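Local coordinates for protein beta-L-arabinobiosidase (Bacteroides thetaiotaomicron, PDB 5MQR) that probably hydrolyses glycosidic linkages in plant pectin as a multidomain glycosidase of a gut bacterium, at residues K469-S474 and A562-I567; I486-F491 and R501-P506; R511-S516 and M556-V561. One frame throughout, in Å; residues are numbered along the deposited sequence.

Contact 1: residues K469-S474 and A562-I567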
loop_
_atom_site.group_PDB
_atom_site.type_symbol
_atom_site.label_atom_id
_atom_site.label_comp_id
_atom_site.label_asym_id
_atom_site.label_seq_id
_atom_site.Cartn_x
_atom_site.Cartn_y
_atom_site.Cartn_z
ATOM N N LYS A 469 -17.377 -6.698 -3.807
ATOM C CA LYS A 469 -18.606 -7.475 -3.618
ATOM C C LYS A 469 -19.534 -7.270 -4.794
ATOM O O LYS A 469 -20.082 -8.236 -5.310
ATOM C CB LYS A 469 -19.316 -7.083 -2.319
ATOM C CG LYS A 469 -18.485 -7.293 -1.073
ATOM C CD LYS A 469 -19.147 -6.707 0.180
ATOM C CE LYS A 469 -18.121 -6.500 1.315
ATOM N NZ LYS A 469 -18.563 -5.567 2.418
ATOM N N GLU A 470 -19.719 -6.007 -5.186
ATOM C CA GLU A 470 -20.386 -5.636 -6.436
ATOM C C GLU A 470 -19.295 -5.205 -7.422
ATOM O O GLU A 470 -18.456 -4.344 -7.099
ATOM C CB GLU A 470 -21.368 -4.495 -6.209
ATOM C CG GLU A 470 -22.461 -4.792 -5.188
ATOM C CD GLU A 470 -23.486 -5.810 -5.696
ATOM O OE1 GLU A 470 -24.057 -5.604 -6.799
ATOM O OE2 GLU A 470 -23.718 -6.825 -4.991
ATOM N N LEU A 471 -19.294 -5.826 -8.602
ATOM C CA LEU A 471 -18.249 -5.615 -9.586
ATOM C C LEU A 471 -18.805 -5.515 -10.995
ATOM O O LEU A 471 -19.610 -6.365 -11.414
ATOM C CB LEU A 471 -17.245 -6.764 -9.507
ATOM C CG LEU A 471 -16.032 -6.763 -10.422
ATOM C CD1 LEU A 471 -15.139 -5.570 -10.146
ATOM C CD2 LEU A 471 -15.241 -8.039 -10.223
ATOM N N LYS A 472 -18.373 -4.486 -11.724
ATOM C CA LYS A 472 -18.525 -4.448 -13.183
ATOM C C LYS A 472 -17.163 -4.552 -13.804
ATOM O O LYS A 472 -16.237 -3.943 -13.336
ATOM C CB LYS A 472 -19.222 -3.187 -13.705
ATOM C CG LYS A 472 -20.505 -2.865 -12.968
ATOM C CD LYS A 472 -21.504 -2.070 -13.828
ATOM C CE LYS A 472 -22.830 -1.826 -13.097
ATOM N NZ LYS A 472 -22.701 -0.650 -12.181
ATOM N N VAL A 473 -17.073 -5.362 -14.848
ATOM C CA VAL A 473 -15.863 -5.623 -15.605
ATOM C C VAL A 473 -16.233 -5.444 -17.059
ATOM O O VAL A 473 -17.150 -6.096 -17.525
ATOM C CB VAL A 473 -15.379 -7.074 -15.385
ATOM C CG1 VAL A 473 -14.144 -7.378 -16.240
ATOM C CG2 VAL A 473 -15.076 -7.288 -13.909
ATOM N N SER A 474 -15.555 -4.568 -17.783
ATOM C CA SER A 474 -15.786 -4.495 -19.208
ATOM C C SER A 474 -14.491 -4.501 -19.988
ATOM O O SER A 474 -13.435 -4.137 -19.477
ATOM C CB SER A 474 -16.630 -3.281 -19.566
ATOM O OG SER A 474 -15.929 -2.118 -19.232
ATOM N N ALA A 562 -16.703 -14.315 -1.178
ATOM C CA ALA A 562 -17.006 -13.119 -0.402
ATOM C C ALA A 562 -16.778 -11.886 -1.272
ATOM O O ALA A 562 -17.584 -10.958 -1.268
ATOM C CB ALA A 562 -16.139 -13.040 0.861
ATOM N N THR A 563 -15.649 -11.870 -1.964
ATOM C CA THR A 563 -15.273 -10.781 -2.851
ATOM C C THR A 563 -14.503 -11.343 -4.012
ATOM O O THR A 563 -13.975 -12.455 -3.933
ATOM C CB THR A 563 -14.340 -9.771 -2.179
ATOM O OG1 THR A 563 -13.186 -10.446 -1.676
ATOM C CG2 THR A 563 -15.040 -9.055 -1.043
ATOM N N ILE A 564 -14.458 -10.547 -5.077
ATOM C CA ILE A 564 -13.732 -10.867 -6.283
ATOM C C ILE A 564 -12.555 -9.922 -6.380
ATOM O O ILE A 564 -12.729 -8.701 -6.298
ATOM C CB ILE A 564 -14.633 -10.665 -7.502
ATOM C CG1 ILE A 564 -15.838 -11.603 -7.402
ATOM C CG2 ILE A 564 -13.846 -10.863 -8.804
ATOM C CD1 ILE A 564 -17.127 -10.933 -7.834
ATOM N N GLU A 565 -11.368 -10.478 -6.559
ATOM C CA GLU A 565 -10.156 -9.662 -6.645
ATOM C C GLU A 565 -9.355 -9.801 -7.955
ATOM O O GLU A 565 -8.379 -9.064 -8.138
ATOM C CB GLU A 565 -9.231 -9.974 -5.466
ATOM C CG GLU A 565 -8.863 -11.447 -5.322
ATOM C CD GLU A 565 -7.480 -11.649 -4.743
ATOM O OE1 GLU A 565 -7.192 -10.986 -3.719
ATOM O OE2 GLU A 565 -6.709 -12.487 -5.287
ATOM N N ARG A 566 -9.725 -10.744 -8.823
ATOM C CA ARG A 566 -8.976 -11.017 -10.048
ATOM C C ARG A 566 -9.854 -11.426 -11.196
ATOM O O ARG A 566 -10.799 -12.189 -11.004
ATOM C CB ARG A 566 -7.997 -12.151 -9.838
ATOM C CG ARG A 566 -6.707 -11.712 -9.225
ATOM C CD ARG A 566 -5.844 -12.921 -9.011
ATOM N NE ARG A 566 -6.273 -13.699 -7.862
ATOM C CZ ARG A 566 -5.893 -14.950 -7.602
ATOM N NH1 ARG A 566 -5.108 -15.625 -8.443
ATOM N NH2 ARG A 566 -6.314 -15.524 -6.489
ATOM N N ILE A 567 -9.489 -10.938 -12.381
ATOM C CA ILE A 567 -10.009 -11.432 -13.640
ATOM C C ILE A 567 -8.835 -12.082 -14.378
ATOM O O ILE A 567 -7.776 -11.483 -14.497
ATOM C CB ILE A 567 -10.672 -10.317 -14.493
ATOM C CG1 ILE A 567 -11.762 -9.595 -13.692
ATOM C CG2 ILE A 567 -11.336 -10.893 -15.733
ATOM C CD1 ILE A 567 -11.254 -8.337 -13.053
#
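Leu471 and Val473 meet Ile564 and Ile567 in an apolar contact between the two facing sheets of the sialidase-like CBM domain. The assignment to separate sheets rests on the hydrogen bonding: no hydrogen bond crosses from 469-474 to 562-567, while Leu471 and Val473 pair through their backbones with Leu536 and Ala534 of strand 530-537, and strand 564-570 lies between 460-468 and 487-492 in the other sheet. The two segments run in nearly the same direction, 15° apart, and diverge as they go. Their CA atoms are 4.8 Å apart at Lys469 and Thr563, but 8.5 Å apart at Val473 and Ile567. At the narrow end CG of Lys469 lies against CG2 of Thr563, close to the surface. Further in, Leu471 has its CG anti to the backbone N (chi1 -179°), which carries the CD2 branch obliquely across Ile564; CD2 comes within 3.5 Å of CG2 of Ile564, tighter than usual carbon contact. At the wider end, Val473 and Ile567 reach toward each other tip to tip, with CG2 of Val473 4.0 Å from CG1 of Ile567. Phe491 packs against both. On the other side of strand 564-570, Glu565 and Arg566 both face Leu492 in a classic beta bulge and share a salt bridge. Branched aliphatic residues meeting between two separately hydrogen-bonded layers are typical of a beta-sandwich core.

Contact 2: residues I486-F491 and R501-P506; sequences ILQIDF and RLELTP
Strands 487-491 and 501-504 run antiparallel (168° between directions, axes 4.6 Å apart) as the two arms of a beta hairpin, with Leu487-Leu504 and Ile489-Leu502 as hydrogen-bonded pairs and Gln488-Glu503 and Asp490-Arg501 as non-hydrogen-bonded ones. Leu487, Ile489, Leu502 and Leu504 line one face; CD2 of Leu487 lies 4.0 Å from CD1 of Leu504, the two side chains pointing the same way. CG of Leu502 meets the ring of Phe491 at its edge. The other face is polar. Arg501, bent about its CG-CD bond (chi3 -60°), grips Asp490 side-on: NE to OD1 at 2.9 Å and NH2 to OD2 at 3.0 Å, both on syn sides and in the guanidinium plane. OE1 of Gln488 sits 3.6 Å above that plane, with amide and guanidinium nearly parallel. Asp490 OD2 and Gln488 OE1 are also bound by Arg570. A leucine in place of Arg501 would probably leave Asp490 without this two-pronged mate and the Gln488 amide without its flat neighbour. Glu503, whose OE1 is salt-bridged to Arg511, offers OE2 on its anti side to NE2 of Gln488, 2.8 Å away and 22° out of the carboxylate plane.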
loop_
_atom_site.group_PDB
_atom_site.type_symbol
_atom_site.label_atom_id
_atom_site.label_comp_id
_atom_site.label_asym_id
_atom_site.label_seq_id
_atom_site.Cartn_x
_atom_site.Cartn_y
_atom_site.Cartn_z
ATOM N N ILE A 486 -9.338 -22.490 -27.131
ATOM C CA ILE A 486 -10.263 -22.148 -26.069
ATOM C C ILE A 486 -9.738 -20.915 -25.333
ATOM O O ILE A 486 -8.533 -20.759 -25.173
ATOM C CB ILE A 486 -10.490 -23.362 -25.130
ATOM C CG1 ILE A 486 -11.621 -23.083 -24.123
ATOM C CG2 ILE A 486 -9.216 -23.710 -24.376
ATOM C CD1 ILE A 486 -12.103 -24.319 -23.356
ATOM N N LEU A 487 -10.647 -20.021 -24.936
ATOM C CA LEU A 487 -10.312 -18.941 -24.001
ATOM C C LEU A 487 -11.236 -19.024 -22.805
ATOM O O LEU A 487 -12.452 -18.966 -22.965
ATOM C CB LEU A 487 -10.455 -17.572 -24.656
ATOM C CG LEU A 487 -10.069 -16.392 -23.765
ATOM C CD1 LEU A 487 -8.571 -16.347 -23.492
ATOM C CD2 LEU A 487 -10.531 -15.118 -24.422
ATOM N N GLN A 488 -10.663 -19.188 -21.613
ATOM C CA GLN A 488 -11.458 -19.131 -20.378
ATOM C C GLN A 488 -11.246 -17.802 -19.680
ATOM O O GLN A 488 -10.111 -17.357 -19.568
ATOM C CB GLN A 488 -11.081 -20.261 -19.449
ATOM C CG GLN A 488 -11.358 -21.617 -20.064
ATOM C CD GLN A 488 -11.320 -22.716 -19.039
ATOM O OE1 GLN A 488 -10.549 -22.652 -18.067
ATOM N NE2 GLN A 488 -12.168 -23.726 -19.231
ATOM N N ILE A 489 -12.341 -17.194 -19.222
ATOM C CA ILE A 489 -12.318 -15.951 -18.465
ATOM C C ILE A 489 -12.936 -16.212 -17.078
ATOM O O ILE A 489 -14.132 -16.495 -16.966
ATOM C CB ILE A 489 -13.070 -14.815 -19.205
ATOM C CG1 ILE A 489 -12.473 -14.588 -20.584
ATOM C CG2 ILE A 489 -12.955 -13.503 -18.432
ATOM C CD1 ILE A 489 -13.292 -13.663 -21.449
ATOM N N ASP A 490 -12.109 -16.120 -16.044
ATOM C CA ASP A 490 -12.478 -16.500 -14.685
ATOM C C ASP A 490 -12.476 -15.273 -13.763
ATOM O O ASP A 490 -11.620 -14.419 -13.879
ATOM C CB ASP A 490 -11.479 -17.529 -14.115
ATOM C CG ASP A 490 -11.641 -18.929 -14.706
ATOM O OD1 ASP A 490 -12.447 -19.116 -15.664
ATOM O OD2 ASP A 490 -10.921 -19.850 -14.216
ATOM N N PHE A 491 -13.411 -15.242 -12.820
ATOM C CA PHE A 491 -13.465 -14.201 -11.795
ATOM C C PHE A 491 -13.139 -14.874 -10.470
ATOM O O PHE A 491 -13.874 -15.743 -10.039
ATOM C CB PHE A 491 -14.843 -13.574 -11.799
ATOM C CG PHE A 491 -15.231 -13.023 -13.138
ATOM C CD1 PHE A 491 -15.811 -13.846 -14.102
ATOM C CD2 PHE A 491 -14.960 -11.702 -13.461
ATOM C CE1 PHE A 491 -16.153 -13.344 -15.352
ATOM C CE2 PHE A 491 -15.299 -11.196 -14.699
ATOM C CZ PHE A 491 -15.897 -12.012 -15.648
ATOM N N ARG A 501 -17.270 -18.429 -14.819
ATOM C CA ARG A 501 -16.364 -18.600 -15.945
ATOM C C ARG A 501 -17.109 -18.337 -17.253
ATOM O O ARG A 501 -18.226 -18.806 -17.420
ATOM C CB ARG A 501 -15.775 -20.006 -15.955
ATOM C CG ARG A 501 -15.112 -20.419 -17.266
ATOM C CD ARG A 501 -14.460 -21.786 -17.154
ATOM N NE ARG A 501 -13.437 -21.753 -16.108
ATOM C CZ ARG A 501 -13.080 -22.767 -15.318
ATOM N NH1 ARG A 501 -13.626 -23.978 -15.448
ATOM N NH2 ARG A 501 -12.148 -22.563 -14.385
ATOM N N LEU A 502 -16.468 -17.592 -18.157
ATOM C CA LEU A 502 -16.928 -17.426 -19.539
ATOM C C LEU A 502 -15.913 -18.131 -20.430
ATOM O O LEU A 502 -14.736 -18.207 -20.067
ATOM C CB LEU A 502 -17.058 -15.946 -19.922
ATOM C CG LEU A 502 -17.700 -15.023 -18.866
ATOM C CD1 LEU A 502 -17.603 -13.558 -19.281
ATOM C CD2 LEU A 502 -19.131 -15.429 -18.541
ATOM N N GLU A 503 -16.370 -18.644 -21.571
ATOM C CA GLU A 503 -15.545 -19.476 -22.460
ATOM C C GLU A 503 -15.806 -19.146 -23.910
ATOM O O GLU A 503 -16.961 -19.070 -24.288
ATOM C CB GLU A 503 -15.882 -20.968 -22.286
ATOM C CG GLU A 503 -14.804 -21.806 -21.646
ATOM C CD GLU A 503 -15.227 -23.254 -21.378
ATOM O OE1 GLU A 503 -16.081 -23.770 -22.123
ATOM O OE2 GLU A 503 -14.689 -23.876 -20.417
ATOM N N LEU A 504 -14.753 -18.973 -24.706
ATOM C CA LEU A 504 -14.888 -19.048 -26.148
ATOM C C LEU A 504 -14.485 -20.465 -26.511
ATOM O O LEU A 504 -13.381 -20.861 -26.230
ATOM C CB LEU A 504 -13.992 -18.024 -26.840
ATOM C CG LEU A 504 -14.358 -16.547 -26.661
ATOM C CD1 LEU A 504 -13.266 -15.690 -27.261
ATOM C CD2 LEU A 504 -15.696 -16.182 -27.276
ATOM N N THR A 505 -15.388 -21.238 -27.083
ATOM C CA THR A 505 -15.171 -22.670 -27.340
ATOM C C THR A 505 -14.662 -22.912 -28.760
ATOM O O THR A 505 -14.852 -22.066 -29.656
ATOM C CB THR A 505 -16.479 -23.498 -27.188
ATOM O OG1 THR A 505 -17.416 -23.141 -28.215
ATOM C CG2 THR A 505 -17.125 -23.257 -25.828
ATOM N N PRO A 506 -14.038 -24.083 -28.984
ATOM C CA PRO A 506 -13.591 -24.420 -30.345
ATOM C C PRO A 506 -14.699 -24.759 -31.332
ATOM O O PRO A 506 -14.390 -24.935 -32.492
ATOM C CB PRO A 506 -12.655 -25.618 -30.128
ATOM C CG PRO A 506 -13.029 -26.192 -28.808
ATOM C CD PRO A 506 -13.585 -25.075 -27.979
#

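Contact 3: residues R511-S516 and M556-V561; sequences RMKGGS and MFYAPV
Lys513 and Tyr558 make a CH-pi contact that joins the end of strand 509-513 and the turn that follows it to the loop running from strand 550-556 to strand 564-570, at the surface of the beta sandwich. The lysine chain crosses the tyrosine at about a right angle and lies over one face of its ring: CD is 3.9 Å from the ring centroid of Tyr558 and 17° off the normal. The ammonium itself is too far for more than a weak cation-pi attraction. A sharp bend at the last torsion (chi4 57°) brings NZ of Lys513 back to its own turn, where it donates to O of Gly515 at 2.7 Å. Van der Waals contact continues along the turn, with CB of Tyr558 3.7 Å from N of Gly515, a residue whose phi of 154° is rarely accessible to residues with a side chain. No direct hydrogen bond crosses between the segments; two waters bridge their backbones instead. One lies between the carbonyl oxygen of Gly514 and N of Met556, a selenomethionine, and its bond to that nitrogen is weak. The other donates both its hydrogens to carbonyl oxygens, to O of Lys513 at 2.6 Å and O of Met556 at 2.8 Å.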
loop_
_atom_site.group_PDB
_atom_site.type_symbol
_atom_site.label_atom_id
_atom_site.label_comp_id
_atom_site.label_asym_id
_atom_site.label_seq_id
_atom_site.Cartn_x
_atom_site.Cartn_y
_atom_site.Cartn_z
ATOM N N ARG A 511 -19.901 -19.008 -24.086
ATOM C CA ARG A 511 -20.787 -19.597 -23.067
ATOM C C ARG A 511 -20.346 -19.316 -21.646
ATOM O O ARG A 511 -19.185 -18.980 -21.399
ATOM C CB ARG A 511 -20.907 -21.101 -23.269
ATOM C CG ARG A 511 -19.603 -21.875 -23.084
ATOM C CD ARG A 511 -19.799 -23.383 -23.326
ATOM N NE ARG A 511 -18.640 -24.159 -22.847
ATOM C CZ ARG A 511 -18.599 -25.487 -22.707
ATOM N NH1 ARG A 511 -19.657 -26.253 -23.006
ATOM N NH2 ARG A 511 -17.484 -26.057 -22.265
HETATM N N MSE A 512 -21.288 -19.462 -20.721
HETATM C CA MSE A 512 -21.056 -19.220 -19.300
HETATM C C MSE A 512 -21.290 -20.485 -18.498
HETATM O O MSE A 512 -22.310 -21.164 -18.699
HETATM C CB MSE A 512 -22.022 -18.135 -18.863
HETATM C CG MSE A 512 -22.009 -18.011 -17.346
HETATM SE SE MSE A 512 -22.690 -16.217 -16.853
HETATM C CE MSE A 512 -24.417 -16.355 -17.703
ATOM N N LYS A 513 -20.390 -20.787 -17.556
ATOM C CA LYS A 513 -20.557 -21.961 -16.711
ATOM C C LYS A 513 -21.505 -21.624 -15.562
ATOM O O LYS A 513 -21.208 -20.725 -14.778
ATOM C CB LYS A 513 -19.203 -22.415 -16.178
ATOM C CG LYS A 513 -19.234 -23.698 -15.354
ATOM C CD LYS A 513 -17.827 -24.229 -15.079
ATOM C CE LYS A 513 -17.833 -25.533 -14.298
ATOM N NZ LYS A 513 -18.620 -26.595 -14.975
ATOM N N GLY A 514 -22.629 -22.343 -15.464
ATOM C CA GLY A 514 -23.575 -22.192 -14.357
ATOM C C GLY A 514 -23.519 -23.218 -13.215
ATOM O O GLY A 514 -24.176 -23.046 -12.193
ATOM N N GLY A 515 -22.709 -24.254 -13.368
ATOM C CA GLY A 515 -22.656 -25.398 -12.455
ATOM C C GLY A 515 -22.135 -26.542 -13.309
ATOM O O GLY A 515 -21.133 -26.370 -14.027
ATOM N N SER A 516 -22.824 -27.684 -13.288
ATOM C CA SER A 516 -22.459 -28.784 -14.191
ATOM C C SER A 516 -22.773 -28.442 -15.656
ATOM O O SER A 516 -22.131 -28.977 -16.556
ATOM C CB SER A 516 -23.132 -30.106 -13.782
ATOM O OG SER A 516 -24.512 -29.934 -13.554
HETATM N N MSE A 556 -26.376 -17.977 -11.753
HETATM C CA MSE A 556 -25.832 -17.932 -10.412
HETATM C C MSE A 556 -24.341 -18.220 -10.534
HETATM O O MSE A 556 -23.878 -18.836 -11.492
HETATM C CB MSE A 556 -26.544 -18.946 -9.510
HETATM C CG MSE A 556 -28.077 -18.850 -9.509
HETATM SE SE MSE A 556 -28.681 -17.096 -8.884
HETATM C CE MSE A 556 -28.119 -17.125 -7.022
ATOM N N PHE A 557 -23.568 -17.742 -9.576
ATOM C CA PHE A 557 -22.198 -18.199 -9.435
ATOM C C PHE A 557 -22.187 -19.733 -9.299
ATOM O O PHE A 557 -23.029 -20.294 -8.590
ATOM C CB PHE A 557 -21.560 -17.667 -8.155
ATOM C CG PHE A 557 -21.272 -16.191 -8.132
ATOM C CD1 PHE A 557 -21.428 -15.360 -9.258
ATOM C CD2 PHE A 557 -20.797 -15.624 -6.940
ATOM C CE1 PHE A 557 -21.141 -14.009 -9.184
ATOM C CE2 PHE A 557 -20.498 -14.271 -6.871
ATOM C CZ PHE A 557 -20.675 -13.460 -7.993
ATOM N N TYR A 558 -21.234 -20.403 -9.955
ATOM C CA TYR A 558 -21.066 -21.829 -9.723
ATOM C C TYR A 558 -20.281 -22.142 -8.437
ATOM O O TYR A 558 -20.354 -23.260 -7.956
ATOM C CB TYR A 558 -20.528 -22.561 -10.957
ATOM C CG TYR A 558 -19.066 -22.428 -11.305
ATOM C CD1 TYR A 558 -18.109 -23.273 -10.734
ATOM C CD2 TYR A 558 -18.647 -21.540 -12.288
ATOM C CE1 TYR A 558 -16.785 -23.201 -11.101
ATOM C CE2 TYR A 558 -17.321 -21.466 -12.671
ATOM C CZ TYR A 558 -16.398 -22.299 -12.077
ATOM O OH TYR A 558 -15.094 -22.231 -12.473
ATOM N N ALA A 559 -19.600 -21.131 -7.876
ATOM C CA ALA A 559 -18.993 -21.210 -6.556
ATOM C C ALA A 559 -19.176 -19.881 -5.845
ATOM O O ALA A 559 -18.962 -18.835 -6.441
ATOM C CB ALA A 559 -17.503 -21.535 -6.657
ATOM N N PRO A 560 -19.556 -19.913 -4.560
ATOM C CA PRO A 560 -19.699 -18.674 -3.830
ATOM C C PRO A 560 -18.345 -18.097 -3.399
ATOM O O PRO A 560 -17.394 -18.839 -3.151
ATOM C CB PRO A 560 -20.556 -19.092 -2.632
ATOM C CG PRO A 560 -20.192 -20.513 -2.399
ATOM C CD PRO A 560 -20.014 -21.073 -3.768
ATOM N N VAL A 561 -18.260 -16.768 -3.379
ATOM C CA VAL A 561 -17.093 -16.049 -2.850
ATOM C C VAL A 561 -17.566 -14.821 -2.044
ATOM O O VAL A 561 -18.679 -14.353 -2.217
ATOM C CB VAL A 561 -16.135 -15.585 -3.961
ATOM C CG1 VAL A 561 -15.573 -16.756 -4.740
ATOM C CG2 VAL A 561 -16.825 -14.589 -4.900
HETATM O O HOH W 1 -21.541 -18.806 -13.023
HETATM O O HOH W 2 -26.223 -21.081 -12.257
#

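In the fold
All three contacts lie in the sialidase-like CBM domain, with centres about 17 Å (1 to 2), 14 Å (1 to 3) and 12 Å (2 to 3) apart. Contact 1 closes the longest loop of chain; contacts 2 and 3 follow in series inside it. Strands 564-570, 487-492, 498-504 and 509-513 are successive neighbours in one sheet, which runs on through 460-468 and 431-435 to strand 52-57. Phe491 carries the hydrophobic core from contact 1 to contact 2. Contacts 2 and 3 are linked by the Glu503 OE1 to Arg511 NH2 salt bridge (2.7 Å), a probable Lys513 N to Arg501 O bond and Arg501-Tyr558 packing. The three thus sample core, sheet and surface of one sandwich.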